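Long-range contact in L-ribulose 3-epimerase (Methylomonas sp. DH-1, PDB 7CJ7), which epimerises ketoses at C3, with highest activity toward L-ribulose, as a manganese-dependent homodimeric enzyme built on a TIM barrel: residues 65-70 and 104-109. Residues are numbered along the deposited sequence; the frame is centred on the assembly and turned at random.
Sequences RAHASL and GGSELC. With SOL (L-sorbose), chain C.
His-67 lies alongside Glu-107, and the acid's CG rests over one face of the imidazole, 3.9 Å from the ring centroid and displaced toward the rim, a CH-pi contact. In His-67, chi1 of -62° puts CG anti to the carbonyl carbon, within reach of Glu-107 CB, while Ser-106 OG approaches the ring edge 3.5 Å from CE1. Beyond the ring the backbones pair in parallel: Ala-68 N donates to Glu-107 O (3.2 Å) almost straight, Cys-109 N to Ala-68 O (2.9 Å), and Leu-70 N to Cys-109 O (3.2 Å). Ser-69 and Cys-109 share the barrel-interior face, SG 3.7 Å from CB of the serine; on the helix-facing side, Leu-108 CD1 meets Leu-70 CD2 at 4.1 Å, and both leucines pack on helix 83-102.

Outward, Glu-8 accepts a hydrogen bond from His-67 NE2, and Lys-5 forms a salt bridge with Glu-107. An alanine in place of His-67 would probably leave a gap over the Glu-107 stem and deprive Glu-8 of one hydrogen-bond partner. Strand 65-72 and strand 107-112, joined through helix 83-102, are neighbours in the TIM barrel, forming a right-handed beta-alpha-beta unit. The barrel's sugar-binding end is reached at Ser-69, whose OG accepts a 2.6 Å hydrogen bond from O6 of L-sorbose and also bonds to Glu-41; that carboxylate would probably hold the hydroxyl turned to accept from the sugar.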
# COMPACT_ATOMS: atom_id res chain seq x y z
N ARG A 65 -3.41 17.64 25.90
CA ARG A 65 -3.55 18.57 24.76
C ARG A 65 -4.18 17.80 23.59
O ARG A 65 -4.31 16.55 23.67
CB ARG A 65 -2.19 19.20 24.42
CG ARG A 65 -1.62 20.05 25.55
CD ARG A 65 -0.44 20.90 25.15
NE ARG A 65 0.76 20.17 24.74
CZ ARG A 65 1.63 19.59 25.59
NH1 ARG A 65 1.41 19.62 26.89
NH2 ARG A 65 2.71 18.97 25.13
N ALA A 66 -4.58 18.50 22.54
CA ALA A 66 -5.15 17.87 21.33
C ALA A 66 -4.59 18.55 20.08
O ALA A 66 -4.40 19.78 20.08
CB ALA A 66 -6.66 17.93 21.37
N HIS A 67 -4.31 17.74 19.07
CA HIS A 67 -4.13 18.18 17.67
C HIS A 67 -5.19 17.44 16.85
O HIS A 67 -5.86 16.57 17.40
CB HIS A 67 -2.70 17.94 17.18
CG HIS A 67 -1.66 18.70 17.93
ND1 HIS A 67 -1.70 20.09 18.05
CD2 HIS A 67 -0.56 18.29 18.59
CE1 HIS A 67 -0.65 20.49 18.74
NE2 HIS A 67 0.07 19.40 19.08
N ALA A 68 -5.36 17.78 15.59
CA ALA A 68 -6.41 17.15 14.76
C ALA A 68 -5.83 16.75 13.41
O ALA A 68 -5.00 17.47 12.87
CB ALA A 68 -7.57 18.10 14.60
N SER A 69 -6.29 15.62 12.89
CA SER A 69 -5.97 15.15 11.53
C SER A 69 -7.29 14.84 10.83
O SER A 69 -8.30 14.58 11.52
CB SER A 69 -5.05 13.95 11.57
OG SER A 69 -5.69 12.84 12.17
N LEU A 70 -7.31 14.90 9.50
CA LEU A 70 -8.47 14.39 8.75
C LEU A 70 -8.02 14.00 7.35
O LEU A 70 -6.88 14.30 6.98
CB LEU A 70 -9.56 15.46 8.72
CG LEU A 70 -9.18 16.76 8.03
CD1 LEU A 70 -9.36 16.66 6.52
CD2 LEU A 70 -9.97 17.93 8.60
N GLY A 104 -7.92 24.48 21.66
CA GLY A 104 -6.61 25.08 22.00
C GLY A 104 -5.47 24.37 21.30
O GLY A 104 -4.34 24.48 21.78
N GLY A 105 -5.75 23.67 20.20
CA GLY A 105 -4.72 22.97 19.41
C GLY A 105 -4.09 23.90 18.40
O GLY A 105 -4.69 24.94 18.12
N SER A 106 -2.92 23.54 17.86
CA SER A 106 -2.13 24.40 16.95
C SER A 106 -1.71 23.65 15.68
O SER A 106 -1.01 24.27 14.86
CB SER A 106 -0.93 24.95 17.67
OG SER A 106 -0.20 23.90 18.27
N GLU A 107 -2.10 22.38 15.52
CA GLU A 107 -1.69 21.58 14.33
C GLU A 107 -2.90 20.90 13.70
O GLU A 107 -3.57 20.10 14.39
CB GLU A 107 -0.65 20.53 14.71
CG GLU A 107 0.59 21.12 15.36
CD GLU A 107 1.48 21.93 14.43
OE1 GLU A 107 1.35 21.78 13.19
OE2 GLU A 107 2.33 22.70 14.95
N LEU A 108 -3.19 21.24 12.44
CA LEU A 108 -4.16 20.50 11.60
C LEU A 108 -3.35 19.72 10.57
O LEU A 108 -2.65 20.36 9.78
CB LEU A 108 -5.12 21.46 10.91
CG LEU A 108 -6.12 20.77 9.98
CD1 LEU A 108 -7.06 19.91 10.79
CD2 LEU A 108 -6.90 21.77 9.15
N CYS A 109 -3.38 18.39 10.62
CA CYS A 109 -2.48 17.55 9.81
C CYS A 109 -3.28 16.44 9.11
O CYS A 109 -4.52 16.43 9.19
CB CYS A 109 -1.35 17.00 10.66
SG CYS A 109 -1.87 15.76 11.87
C1 SOL C . -3.82 7.54 6.70
O1 SOL C . -3.24 6.39 6.15
C2 SOL C . -2.97 8.15 7.77
O2 SOL C . -1.78 7.91 7.82
C3 SOL C . -3.64 9.02 8.82
O3 SOL C . -2.69 9.85 9.46
C4 SOL C . -4.76 9.87 8.21
O4 SOL C . -4.21 10.73 7.21
C5 SOL C . -5.51 10.72 9.23
O5 SOL C . -6.40 11.60 8.55
C6 SOL C . -6.30 9.91 10.24
O6 SOL C . -6.93 10.77 11.19